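Local coordinates for retinol dehydratase (Spodoptera frugiperda, PDB 1X8K), which probably converts retinol to anhydroretinol by way of a sulfated intermediate, as a member of the sulfotransferase 1 family, at residues V293-Y298 / E308-K313; Y105-M110 / T163-S168; D254-I259 / R277-L282; D186-A191 / G317-Y322. The protein carries 2 engineered substitutions. One frame throughout, in Å; residues are numbered along the deposited sequence.

Contact 1 (V293-Y298 / E308-K313); sequences VNMEDY and EHFIRK. With A3P (adenosine-3'-5'-diphosphate), chain H; ANR (anhydroretinol), chain E.
Met295 lies over one face of the Phe310 ring, the two side chains running alongside each other in the same direction. Its CG makes a CH-pi contact toward the rim, 4.3 Å from the centroid of the Phe310 ring, and SD joins in as a Met-aromatic partner. With CG of Phe310 turned anti to the backbone N (chi1 -169°), the ring also reaches the retinoid, where CE1 of Phe310 lies 3.5 Å from C20 of anhydroretinol. Shrinking this side chain to alanine would probably leave the Met295 thioether and the C20 methyl without the ring they share, and open a gap beside the ligand.

Ile311 faces two ways. Its CD1 presses on the other segment, 3.6 Å from Val293 O, while CG1 sits 3.7 Å from C8 of the adenine of adenosine-3'-5'-diphosphate. Farther out, His309 ND1 donates to Glu296 OE1 (3.3 Å, 140° at the hydrogen), meeting it from above the carboxylate plane; the same carboxylate is salt-bridged to Arg299. An Asx turn shapes the first segment, Asn294 OD1 accepting from Glu296 N at 3.1 Å, and Asn294 ND2 is tied to Lys288 O.

Arg312 and Lys313 begin the RKG motif of sulfotransferases. Arg312 NE meets O3P of the 3'-phosphate almost straight on, at 2.8 Å and 172°, in the guanidinium plane, while Lys313 N donates to O2P. Apolar packing therefore shapes the retinoid side of the contact, and directed N-H bonds, with the arginine's probable positive charge, hold the phosphate side.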
# COMPACT_ATOMS: atom_id res chain seq x y z
N VAL A 293 -32.94 15.92 6.86
CA VAL A 293 -31.58 15.77 7.39
C VAL A 293 -30.84 14.48 7.02
O VAL A 293 -29.64 14.39 7.28
CB VAL A 293 -31.52 15.97 8.94
CG1 VAL A 293 -32.19 17.28 9.36
CG2 VAL A 293 -32.09 14.75 9.67
N ASN A 294 -31.50 13.49 6.42
CA ASN A 294 -30.80 12.23 6.16
C ASN A 294 -30.17 12.03 4.79
O ASN A 294 -29.71 10.92 4.51
CB ASN A 294 -31.64 11.00 6.54
CG ASN A 294 -32.88 10.81 5.66
OD1 ASN A 294 -33.00 11.40 4.58
ND2 ASN A 294 -33.83 9.99 6.13
N MET A 295 -30.13 13.07 3.94
CA MET A 295 -29.57 12.97 2.57
C MET A 295 -29.99 11.69 1.79
O MET A 295 -29.23 11.18 0.97
CB MET A 295 -28.03 13.07 2.55
CG MET A 295 -27.37 14.00 3.58
SD MET A 295 -26.50 15.38 2.82
CE MET A 295 -27.50 16.82 3.58
N GLU A 296 -31.19 11.17 2.07
CA GLU A 296 -31.73 10.09 1.28
C GLU A 296 -32.30 10.62 -0.04
O GLU A 296 -32.71 9.85 -0.92
CB GLU A 296 -32.75 9.30 2.09
CG GLU A 296 -32.12 8.33 3.08
CD GLU A 296 -31.43 7.13 2.40
OE1 GLU A 296 -30.30 6.77 2.86
OE2 GLU A 296 -32.01 6.56 1.42
N ASP A 297 -32.29 11.96 -0.18
CA ASP A 297 -32.53 12.60 -1.48
C ASP A 297 -31.44 12.19 -2.46
O ASP A 297 -31.71 11.96 -3.64
CB ASP A 297 -32.67 14.14 -1.38
CG ASP A 297 -31.80 14.77 -0.28
OD1 ASP A 297 -31.97 14.44 0.92
OD2 ASP A 297 -30.93 15.66 -0.51
N TYR A 298 -30.21 12.06 -1.96
CA TYR A 298 -29.08 11.63 -2.78
C TYR A 298 -29.19 10.20 -3.34
O TYR A 298 -28.71 9.91 -4.44
CB TYR A 298 -27.79 11.81 -1.99
CG TYR A 298 -27.36 13.26 -1.82
CD1 TYR A 298 -28.23 14.32 -2.13
CD2 TYR A 298 -26.08 13.57 -1.35
CE1 TYR A 298 -27.83 15.65 -1.99
CE2 TYR A 298 -25.67 14.89 -1.19
CZ TYR A 298 -26.55 15.93 -1.51
OH TYR A 298 -26.15 17.25 -1.35
N GLU A 308 -24.95 1.52 3.32
CA GLU A 308 -24.63 2.74 4.06
C GLU A 308 -25.78 3.76 4.14
O GLU A 308 -26.71 3.72 3.34
CB GLU A 308 -23.38 3.37 3.47
CG GLU A 308 -22.18 2.45 3.48
CD GLU A 308 -21.65 2.18 4.88
OE1 GLU A 308 -22.22 2.70 5.87
OE2 GLU A 308 -20.64 1.44 4.98
N HIS A 309 -25.69 4.64 5.13
CA HIS A 309 -26.67 5.67 5.42
C HIS A 309 -25.93 6.84 6.07
O HIS A 309 -24.97 6.63 6.79
CB HIS A 309 -27.76 5.14 6.37
CG HIS A 309 -28.61 4.07 5.77
ND1 HIS A 309 -29.72 4.34 5.00
CD2 HIS A 309 -28.50 2.72 5.80
CE1 HIS A 309 -30.26 3.21 4.59
NE2 HIS A 309 -29.54 2.21 5.06
N PHE A 310 -26.38 8.07 5.84
CA PHE A 310 -25.75 9.23 6.47
C PHE A 310 -25.94 9.24 7.99
O PHE A 310 -25.04 9.62 8.74
CB PHE A 310 -26.23 10.55 5.85
CG PHE A 310 -25.42 11.74 6.29
CD1 PHE A 310 -24.08 11.90 5.87
CD2 PHE A 310 -25.98 12.72 7.13
CE1 PHE A 310 -23.31 13.02 6.28
CE2 PHE A 310 -25.21 13.83 7.54
CZ PHE A 310 -23.87 13.98 7.12
N ILE A 311 -27.13 8.81 8.43
CA ILE A 311 -27.45 8.65 9.84
C ILE A 311 -27.53 7.15 10.08
O ILE A 311 -28.47 6.48 9.63
CB ILE A 311 -28.78 9.36 10.20
CG1 ILE A 311 -28.58 10.88 10.27
CG2 ILE A 311 -29.28 8.94 11.53
CD1 ILE A 311 -29.71 11.69 9.68
N ARG A 312 -26.55 6.64 10.81
CA ARG A 312 -26.25 5.21 10.90
C ARG A 312 -26.80 4.52 12.16
O ARG A 312 -27.98 4.16 12.22
CB ARG A 312 -24.74 5.06 10.83
CG ARG A 312 -24.21 3.88 10.11
CD ARG A 312 -22.70 3.93 10.00
NE ARG A 312 -22.08 4.05 11.32
CZ ARG A 312 -21.64 3.03 12.05
NH1 ARG A 312 -21.74 1.78 11.60
NH2 ARG A 312 -21.11 3.27 13.23
N LYS A 313 -25.94 4.34 13.17
CA LYS A 313 -26.34 3.66 14.41
C LYS A 313 -26.61 4.58 15.59
O LYS A 313 -27.49 4.29 16.39
CB LYS A 313 -25.30 2.61 14.80
CG LYS A 313 -25.69 1.21 14.37
CD LYS A 313 -25.53 0.22 15.51
CE LYS A 313 -26.13 -1.14 15.11
NZ LYS A 313 -26.62 -1.89 16.31
P1 A3P H . -22.56 6.93 13.63
O1P A3P H . -21.56 6.66 14.73
O2P A3P H . -23.92 6.32 13.89
O3P A3P H . -21.98 6.67 12.26
P2 A3P H . -21.91 14.16 11.74
O4P A3P H . -21.40 13.43 10.51
O5P A3P H . -23.24 14.86 11.54
O6P A3P H . -20.87 15.03 12.43
O5' A3P H . -22.24 12.96 12.77
C5' A3P H . -22.70 11.71 12.28
C4' A3P H . -22.86 10.70 13.41
O4' A3P H . -23.87 11.19 14.29
C3' A3P H . -23.36 9.41 12.79
O3' A3P H . -22.74 8.53 13.73
C2' A3P H . -24.82 9.31 13.14
O2' A3P H . -25.41 8.01 13.21
C1' A3P H . -25.01 10.31 14.27
N9 A3P H . -26.32 10.94 14.44
C8 A3P H . -27.02 11.64 13.52
N7 A3P H . -28.19 12.09 14.04
C5 A3P H . -28.22 11.66 15.32
C6 A3P H . -29.11 11.76 16.40
N6 A3P H . -30.26 12.44 16.21
N1 A3P H . -28.80 11.19 17.60
C2 A3P H . -27.64 10.50 17.79
N3 A3P H . -26.73 10.35 16.79
C4 A3P H . -27.05 10.96 15.53
C15 ANR E . -20.11 15.61 6.47
C14 ANR E . -20.17 15.00 5.25
C13 ANR E . -21.04 15.11 4.16
C20 ANR E . -22.48 15.72 4.25
C12 ANR E . -20.59 14.66 2.92
C11 ANR E . -21.20 14.64 1.67
C10 ANR E . -20.66 15.28 0.58
C9 ANR E . -21.00 15.47 -0.74
C19 ANR E . -21.97 16.61 -1.18
C8 ANR E . -20.43 14.60 -1.66
C7 ANR E . -20.57 14.60 -3.01
C6 ANR E . -20.07 14.05 -4.21
C1 ANR E . -18.91 12.89 -4.46
C17 ANR E . -19.33 11.51 -3.85
C18 ANR E . -17.48 13.31 -4.08
C2 ANR E . -18.56 12.44 -5.92
C3 ANR E . -19.34 13.12 -7.06
C4 ANR E . -20.36 14.16 -6.60
C5 ANR E . -20.69 14.58 -5.34
C16 ANR E . -21.80 15.67 -5.38

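Contact 2 (Y105-M110 / T163-S168). With ANR (anhydroretinol), chain E.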
# COMPACT_ATOMS: atom_id res chain seq x y z
N TYR A 105 -22.16 24.76 3.50
CA TYR A 105 -21.07 23.84 3.82
C TYR A 105 -19.78 24.45 3.27
O TYR A 105 -19.32 24.13 2.16
CB TYR A 105 -21.39 22.46 3.24
CG TYR A 105 -20.44 21.33 3.60
CD1 TYR A 105 -20.71 20.04 3.20
CD2 TYR A 105 -19.26 21.55 4.32
CE1 TYR A 105 -19.85 19.00 3.50
CE2 TYR A 105 -18.39 20.51 4.62
CZ TYR A 105 -18.70 19.24 4.21
OH TYR A 105 -17.87 18.19 4.49
N LEU A 106 -19.20 25.33 4.07
CA LEU A 106 -18.00 26.08 3.72
C LEU A 106 -16.94 25.32 2.91
O LEU A 106 -16.49 25.84 1.89
CB LEU A 106 -17.36 26.71 4.97
CG LEU A 106 -16.11 27.59 4.83
CD1 LEU A 106 -16.28 28.76 3.87
CD2 LEU A 106 -15.76 28.10 6.19
N ASP A 107 -16.56 24.12 3.37
CA ASP A 107 -15.45 23.36 2.77
C ASP A 107 -15.90 22.09 2.06
O ASP A 107 -15.07 21.22 1.75
CB ASP A 107 -14.43 22.97 3.83
CG ASP A 107 -15.02 22.10 4.93
OD1 ASP A 107 -16.09 22.50 5.45
OD2 ASP A 107 -14.52 21.03 5.34
N GLY A 108 -17.21 21.98 1.84
CA GLY A 108 -17.77 20.86 1.09
C GLY A 108 -17.30 20.84 -0.36
O GLY A 108 -17.15 19.78 -0.96
N PHE A 109 -17.04 22.01 -0.92
CA PHE A 109 -16.65 22.11 -2.30
C PHE A 109 -15.38 21.31 -2.62
O PHE A 109 -15.22 20.84 -3.76
CB PHE A 109 -16.43 23.58 -2.68
CG PHE A 109 -15.17 24.18 -2.10
CD1 PHE A 109 -13.98 24.18 -2.83
CD2 PHE A 109 -15.18 24.75 -0.83
CE1 PHE A 109 -12.82 24.73 -2.30
CE2 PHE A 109 -14.01 25.31 -0.28
CZ PHE A 109 -12.83 25.30 -1.03
N MET A 110 -14.49 21.18 -1.64
CA MET A 110 -13.11 20.79 -1.93
C MET A 110 -13.00 19.38 -2.43
O MET A 110 -11.97 19.01 -2.98
CB MET A 110 -12.21 20.98 -0.71
CG MET A 110 -12.29 19.85 0.32
SD MET A 110 -11.07 20.07 1.60
CE MET A 110 -11.93 19.52 3.04
N THR A 163 -18.99 23.51 8.69
CA THR A 163 -17.59 23.37 8.28
C THR A 163 -16.86 22.32 9.08
O THR A 163 -17.10 22.16 10.29
CB THR A 163 -16.83 24.72 8.37
OG1 THR A 163 -15.53 24.58 7.77
CG2 THR A 163 -16.51 25.08 9.82
N HIS A 164 -15.94 21.63 8.42
CA HIS A 164 -15.06 20.66 9.05
C HIS A 164 -13.62 21.22 9.06
O HIS A 164 -12.65 20.50 9.33
CB HIS A 164 -15.17 19.33 8.32
CG HIS A 164 -16.51 18.65 8.49
ND1 HIS A 164 -17.04 18.33 9.72
CD2 HIS A 164 -17.42 18.23 7.58
CE1 HIS A 164 -18.21 17.74 9.56
NE2 HIS A 164 -18.46 17.67 8.26
N LEU A 165 -13.51 22.52 8.80
CA LEU A 165 -12.24 23.26 8.84
C LEU A 165 -11.70 23.55 10.24
O LEU A 165 -12.45 23.92 11.16
CB LEU A 165 -12.34 24.58 8.04
CG LEU A 165 -12.48 24.53 6.51
CD1 LEU A 165 -12.72 25.92 5.97
CD2 LEU A 165 -11.28 23.88 5.81
N PRO A 166 -10.38 23.40 10.41
CA PRO A 166 -9.70 23.82 11.64
C PRO A 166 -9.80 25.32 11.78
O PRO A 166 -10.01 25.99 10.76
CB PRO A 166 -8.24 23.45 11.36
CG PRO A 166 -8.29 22.44 10.30
CD PRO A 166 -9.46 22.78 9.44
N LEU A 167 -9.67 25.86 12.99
CA LEU A 167 -9.72 27.31 13.15
C LEU A 167 -8.54 27.99 12.46
O LEU A 167 -8.68 29.12 11.99
CB LEU A 167 -9.81 27.76 14.62
CG LEU A 167 -10.74 27.05 15.62
CD1 LEU A 167 -10.33 27.28 17.09
CD2 LEU A 167 -12.21 27.44 15.43
N SER A 168 -7.39 27.33 12.37
CA SER A 168 -6.21 27.99 11.79
C SER A 168 -6.25 28.12 10.26
O SER A 168 -5.34 28.70 9.66
CB SER A 168 -4.91 27.34 12.25
OG SER A 168 -4.95 25.94 12.11
C15 ANR E . -20.11 15.61 6.47
C14 ANR E . -20.17 15.00 5.25
C13 ANR E . -21.04 15.11 4.16
C20 ANR E . -22.48 15.72 4.25
C12 ANR E . -20.59 14.66 2.92
C11 ANR E . -21.20 14.64 1.67
C10 ANR E . -20.66 15.28 0.58
C9 ANR E . -21.00 15.47 -0.74
C19 ANR E . -21.97 16.61 -1.18
C8 ANR E . -20.43 14.60 -1.66
C7 ANR E . -20.57 14.60 -3.01
C6 ANR E . -20.07 14.05 -4.21
C1 ANR E . -18.91 12.89 -4.46
C17 ANR E . -19.33 11.51 -3.85
C18 ANR E . -17.48 13.31 -4.08
C2 ANR E . -18.56 12.44 -5.92
C3 ANR E . -19.34 13.12 -7.06
C4 ANR E . -20.36 14.16 -6.60
C5 ANR E . -20.69 14.58 -5.34
C16 ANR E . -21.80 15.67 -5.38
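Tyr105 and His164 set their rings nearly perpendicular, planes at 84°, in an oblique approach that brings the phenol oxygen to the imidazole edge. Tyr105 OH lies in the His164 ring plane, 3.1 Å from CD2, and His164 NE2 points on to C15 of anhydroretinol. ND1 of the same imidazole is bonded to Ser70 O, which fixes how the ring is turned. Gly108 CA sits over the centre of one face of Tyr105.

Asp107 comes across Thr163 and His164 at about right angles. Its CG stands between the backbone N and the carbonyl carbon (chi1 60°), bringing the carboxylate over the opposing turn. There OD1 of Asp107 accepts from His164 N at 3.1 Å and from the Thr163 hydroxyl OG1 at 3.2 Å, both from the same face of the carboxylate. Thr163 OG1 in turn accepts from Leu165 N, an ST turn. Beside this polar knot Leu106 and Leu165 cross at a right angle, with CD2 of Leu106 3.7 Å from CD1 of Leu165.

The two loops leave the neighbouring parallel strands 104-105 and 160-163 of the five-stranded sheet; Ile56 of helix 53-57 covers the leucines, and His230 of helix 227-235 bonds to His164 O.

Contact 3 (D254-I259 / R277-L282). Engineered in segment 254-259: Ser258 (natural residue Cys). Engineered in segment 277-282: Ser279 (natural residue Cys). With A3P (adenosine-3'-5'-diphosphate), chain H.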
# COMPACT_ATOMS: atom_id res chain seq x y z
N ASP A 254 -27.19 13.00 27.97
CA ASP A 254 -28.03 14.07 28.53
C ASP A 254 -28.52 15.03 27.46
O ASP A 254 -28.07 16.19 27.39
CB ASP A 254 -27.22 14.85 29.57
CG ASP A 254 -28.09 15.71 30.45
OD1 ASP A 254 -29.33 15.58 30.36
OD2 ASP A 254 -27.62 16.55 31.26
N LEU A 255 -29.43 14.56 26.61
CA LEU A 255 -29.89 15.42 25.53
C LEU A 255 -30.60 16.69 26.02
O LEU A 255 -30.22 17.77 25.60
CB LEU A 255 -30.68 14.66 24.44
CG LEU A 255 -30.81 15.53 23.16
CD1 LEU A 255 -29.46 15.86 22.53
CD2 LEU A 255 -31.73 14.90 22.14
N PRO A 256 -31.59 16.60 26.93
CA PRO A 256 -32.17 17.81 27.54
C PRO A 256 -31.10 18.79 28.05
O PRO A 256 -31.17 20.00 27.80
CB PRO A 256 -33.00 17.26 28.69
CG PRO A 256 -33.36 15.91 28.26
CD PRO A 256 -32.24 15.38 27.44
N GLY A 257 -30.11 18.25 28.75
CA GLY A 257 -29.04 19.04 29.33
C GLY A 257 -28.18 19.77 28.32
O GLY A 257 -27.78 20.90 28.58
N SER A 258 -27.90 19.15 27.17
CA SER A 258 -27.09 19.80 26.15
C SER A 258 -27.86 20.85 25.38
O SER A 258 -27.29 21.83 24.91
CB SER A 258 -26.49 18.78 25.18
OG SER A 258 -25.80 17.78 25.90
N ILE A 259 -29.16 20.64 25.24
CA ILE A 259 -30.00 21.58 24.54
C ILE A 259 -30.01 22.88 25.34
O ILE A 259 -29.83 23.95 24.77
CB ILE A 259 -31.45 21.03 24.36
CG1 ILE A 259 -31.50 19.96 23.27
CG2 ILE A 259 -32.42 22.15 24.02
CD1 ILE A 259 -32.69 19.01 23.41
N ARG A 277 -39.80 18.93 23.68
CA ARG A 277 -40.23 18.88 22.28
C ARG A 277 -39.04 18.78 21.33
O ARG A 277 -39.07 18.01 20.36
CB ARG A 277 -41.06 20.12 21.94
CG ARG A 277 -42.02 19.92 20.79
CD ARG A 277 -43.14 20.97 20.70
NE ARG A 277 -43.37 21.45 19.32
CZ ARG A 277 -43.59 22.73 18.98
NH1 ARG A 277 -43.62 23.69 19.90
NH2 ARG A 277 -43.78 23.05 17.70
N LEU A 278 -37.99 19.55 21.62
CA LEU A 278 -36.71 19.49 20.91
C LEU A 278 -35.96 18.17 21.12
O LEU A 278 -35.29 17.67 20.23
CB LEU A 278 -35.83 20.64 21.38
CG LEU A 278 -35.78 21.86 20.48
CD1 LEU A 278 -34.63 22.74 20.93
CD2 LEU A 278 -35.61 21.43 19.03
N SER A 279 -36.08 17.62 22.32
CA SER A 279 -35.48 16.34 22.66
C SER A 279 -36.10 15.20 21.84
O SER A 279 -35.36 14.38 21.28
CB SER A 279 -35.65 16.05 24.15
OG SER A 279 -34.39 16.03 24.79
N GLU A 280 -37.43 15.16 21.78
CA GLU A 280 -38.16 14.17 20.98
C GLU A 280 -37.73 14.27 19.51
O GLU A 280 -37.50 13.25 18.85
CB GLU A 280 -39.69 14.33 21.13
CG GLU A 280 -40.27 13.91 22.48
CD GLU A 280 -41.57 14.65 22.87
OE1 GLU A 280 -41.93 15.69 22.24
OE2 GLU A 280 -42.25 14.20 23.83
N HIS A 281 -37.58 15.50 19.02
CA HIS A 281 -37.20 15.76 17.64
C HIS A 281 -35.87 15.14 17.21
O HIS A 281 -35.69 14.83 16.04
CB HIS A 281 -37.16 17.26 17.38
CG HIS A 281 -36.82 17.63 15.97
ND1 HIS A 281 -37.72 17.51 14.93
CD2 HIS A 281 -35.68 18.11 15.43
CE1 HIS A 281 -37.15 17.91 13.81
NE2 HIS A 281 -35.91 18.28 14.09
N LEU A 282 -34.93 14.99 18.14
CA LEU A 282 -33.61 14.46 17.84
C LEU A 282 -33.47 13.00 18.23
O LEU A 282 -32.38 12.45 18.14
CB LEU A 282 -32.53 15.27 18.56
CG LEU A 282 -31.80 16.37 17.78
CD1 LEU A 282 -31.21 15.86 16.46
CD2 LEU A 282 -32.76 17.55 17.54
P1 A3P H . -22.56 6.93 13.63
O1P A3P H . -21.56 6.66 14.73
O2P A3P H . -23.92 6.32 13.89
O3P A3P H . -21.98 6.67 12.26
P2 A3P H . -21.91 14.16 11.74
O4P A3P H . -21.40 13.43 10.51
O5P A3P H . -23.24 14.86 11.54
O6P A3P H . -20.87 15.03 12.43
O5' A3P H . -22.24 12.96 12.77
C5' A3P H . -22.70 11.71 12.28
C4' A3P H . -22.86 10.70 13.41
O4' A3P H . -23.87 11.19 14.29
C3' A3P H . -23.36 9.41 12.79
O3' A3P H . -22.74 8.53 13.73
C2' A3P H . -24.82 9.31 13.14
O2' A3P H . -25.41 8.01 13.21
C1' A3P H . -25.01 10.31 14.27
N9 A3P H . -26.32 10.94 14.44
C8 A3P H . -27.02 11.64 13.52
N7 A3P H . -28.19 12.09 14.04
C5 A3P H . -28.22 11.66 15.32
C6 A3P H . -29.11 11.76 16.40
N6 A3P H . -30.26 12.44 16.21
N1 A3P H . -28.80 11.19 17.60
C2 A3P H . -27.64 10.50 17.79
N3 A3P H . -26.73 10.35 16.79
C4 A3P H . -27.05 10.96 15.53
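Leu255 is the first residue of its segment to touch the other helix, its CD2 packing 3.7 Å from CB of Leu282 and also close to the carbonyl oxygen of Ser279. Just before it Asp254 stands at the N-cap, its OD1 taking a weak bond from Gly257 N across the first turn of the helix. With CG of Leu255 anti to the backbone N (chi1 -165°), the branch is directed at the last turn of the opposing helix.

Next, the Pro256 ring edges up to the same place, CD lying 3.5 Å from OG of Ser279, an engineered residue that is cysteine in the natural protein. This is a helix-helix packing in the C-terminal part of the sulfotransferase fold: the short axes of 255-259 and 277-281 approach to 9.6 Å and cross at 116°, with no hydrogen bond between the segments.

Ser258, likewise engineered from cysteine, turns back on its own helix, where its OG donates to Asp254 O. Ile259 finishes the walk. Its CG2 meets CD1 of Leu278 at 3.8 Å, its CD1 approaches Ser279 OG, and Leu82 of helix 76-87 packs on it. At the far end of the second segment, Leu282 O accepts from the adenine N6 of adenosine-3'-5'-diphosphate (2.9 Å, 167°).

Contact 4 (D186-A191 / G317-Y322). With EMC (ethyl mercury ion), chain C.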
# COMPACT_ATOMS: atom_id res chain seq x y z
N ASP A 186 -15.10 10.69 20.66
CA ASP A 186 -14.10 9.65 20.76
C ASP A 186 -13.54 9.36 19.36
O ASP A 186 -14.29 9.05 18.44
CB ASP A 186 -14.74 8.40 21.36
CG ASP A 186 -13.73 7.48 22.04
OD1 ASP A 186 -12.79 7.00 21.37
OD2 ASP A 186 -13.82 7.18 23.26
N PRO A 187 -12.22 9.50 19.18
CA PRO A 187 -11.60 9.35 17.87
C PRO A 187 -11.90 7.97 17.30
O PRO A 187 -12.15 7.87 16.08
CB PRO A 187 -10.10 9.47 18.16
CG PRO A 187 -9.99 10.14 19.48
CD PRO A 187 -11.23 9.81 20.23
N ARG A 188 -11.90 6.96 18.16
CA ARG A 188 -12.15 5.58 17.73
C ARG A 188 -13.53 5.40 17.09
O ARG A 188 -13.67 4.64 16.13
CB ARG A 188 -11.94 4.61 18.89
CG ARG A 188 -10.49 4.51 19.36
CD ARG A 188 -10.30 4.00 20.79
NE ARG A 188 -11.00 4.85 21.76
CZ ARG A 188 -10.99 4.68 23.08
NH1 ARG A 188 -10.30 3.69 23.64
NH2 ARG A 188 -11.67 5.51 23.84
N ASP A 189 -14.53 6.10 17.62
CA ASP A 189 -15.89 6.08 17.05
C ASP A 189 -15.97 6.93 15.79
O ASP A 189 -16.66 6.56 14.86
CB ASP A 189 -16.95 6.53 18.04
CG ASP A 189 -17.36 5.43 19.01
OD1 ASP A 189 -17.93 4.39 18.56
OD2 ASP A 189 -17.18 5.51 20.25
N VAL A 190 -15.25 8.05 15.76
CA VAL A 190 -15.21 8.90 14.58
C VAL A 190 -14.56 8.15 13.42
O VAL A 190 -14.97 8.32 12.26
CB VAL A 190 -14.41 10.19 14.84
CG1 VAL A 190 -14.36 11.05 13.59
CG2 VAL A 190 -15.02 10.97 15.99
N ALA A 191 -13.56 7.33 13.75
CA ALA A 191 -12.91 6.45 12.80
C ALA A 191 -13.93 5.50 12.16
O ALA A 191 -14.07 5.45 10.94
CB ALA A 191 -11.80 5.67 13.50
N GLY A 317 -19.18 4.14 21.76
CA GLY A 317 -18.42 2.98 22.19
C GLY A 317 -18.50 1.72 21.33
O GLY A 317 -18.09 0.64 21.77
N CYS A 318 -19.00 1.87 20.11
CA CYS A 318 -19.17 0.73 19.21
C CYS A 318 -17.86 0.40 18.47
O CYS A 318 -17.80 -0.53 17.67
CB CYS A 318 -20.39 0.93 18.26
SG CYS A 318 -22.00 0.30 18.91
N TRP A 319 -16.80 1.14 18.79
CA TRP A 319 -15.47 0.89 18.24
C TRP A 319 -14.91 -0.46 18.71
O TRP A 319 -14.14 -1.11 17.98
CB TRP A 319 -14.49 2.03 18.58
CG TRP A 319 -14.15 2.14 20.04
CD1 TRP A 319 -14.76 2.94 20.97
CD2 TRP A 319 -13.11 1.45 20.74
NE1 TRP A 319 -14.17 2.78 22.20
CE2 TRP A 319 -13.15 1.87 22.09
CE3 TRP A 319 -12.15 0.51 20.36
CZ2 TRP A 319 -12.28 1.38 23.06
CZ3 TRP A 319 -11.27 0.02 21.32
CH2 TRP A 319 -11.35 0.45 22.66
N ARG A 320 -15.32 -0.88 19.91
CA ARG A 320 -14.86 -2.16 20.45
C ARG A 320 -15.24 -3.31 19.52
O ARG A 320 -14.64 -4.39 19.60
CB ARG A 320 -15.44 -2.42 21.84
CG ARG A 320 -14.89 -1.58 22.98
CD ARG A 320 -16.01 -1.05 23.88
NE ARG A 320 -15.68 0.11 24.71
CZ ARG A 320 -14.72 0.13 25.64
NH1 ARG A 320 -13.95 -0.94 25.86
NH2 ARG A 320 -14.51 1.24 26.34
N ASP A 321 -16.22 -3.06 18.65
CA ASP A 321 -16.70 -4.06 17.71
C ASP A 321 -15.87 -4.17 16.45
O ASP A 321 -16.01 -5.15 15.71
CB ASP A 321 -18.16 -3.79 17.35
CG ASP A 321 -19.14 -4.41 18.34
OD1 ASP A 321 -18.72 -5.14 19.28
OD2 ASP A 321 -20.36 -4.21 18.28
N TYR A 322 -14.98 -3.20 16.23
CA TYR A 322 -14.18 -3.10 15.01
C TYR A 322 -12.69 -3.26 15.23
O TYR A 322 -11.95 -3.66 14.31
CB TYR A 322 -14.40 -1.74 14.37
CG TYR A 322 -15.77 -1.55 13.77
CD1 TYR A 322 -16.86 -1.20 14.57
CD2 TYR A 322 -15.98 -1.72 12.39
CE1 TYR A 322 -18.13 -1.02 14.02
CE2 TYR A 322 -17.24 -1.54 11.83
CZ TYR A 322 -18.30 -1.19 12.66
OH TYR A 322 -19.54 -1.01 12.13
HG EMC C . -21.61 -0.34 21.64
C1 EMC C . -21.33 -1.14 23.85
C2 EMC C . -19.89 -0.99 24.28
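The first turn of helix 187-201 faces the short 3-10 turn 319-321, with the backbones nearest at Asp189 and Trp319, CA atoms 5.3 Å apart. Arg188 lies lengthwise on the indole, both side chains pointing the same way. Its CD sits over the centre of the six-membered ring, a CH-pi contact at 3.7 Å from the centroid of that Trp319 ring, and its guanidinium stacks flat, planes 20° apart. The Trp319 side chain takes the position between backbone N and carbonyl carbon (chi1 68°), which lays one face on Arg188; CG of Arg320 covers the opposite face.

Asp186 holds the guanidinium from its edge. Arg188 NE bonds to Asp186 OD1 and NH2 to OD2, both at 2.8 Å, a side-on salt bridge using the syn lone pairs. Asp186 is also the N-cap of the helix, accepting weakly from Arg188 N. A leucine in place of Arg188 would probably leave the Asp186 carboxylate without its charged mate and strip the cationic layer from the indole.

Just past the RKG motif of the sulfotransferase fold, the chain is caught by Asp189: OD2 accepts from Gly317 N at 2.9 Å, OD1 more weakly from Cys318 N. OD2 also lies at the indole edge, in its plane. On the next residue after Gly317, Cys318 SG binds the mercury of an ethyl mercury ion at 2.8 Å, while Ala331 and Ile335 of helix 325-339 pack on Arg188.

Contact 2 is the most deeply placed, its centre about 8 Å from that of the chain; contacts 1, 4 and 3 lie progressively farther out, each partly buried. Anhydroretinol is shared by contacts 1 and 2, and adenosine-3'-5'-diphosphate by contacts 1 and 3, so contact 1 bridges the two ligand sites. Contacts 1 and 4 use successive parts of the loop before helix 325-339 and touch through Arg312 and Tyr322. Their chemistry differs with place: buried hydrogen bonds at the ends of sheet strands in contact 2, mostly apolar packing between helices, with a serine hydroxyl in the interface but no hydrogen bond across it, in contact 3, an arginine-tryptophan stack with carboxylate bonds in contact 4.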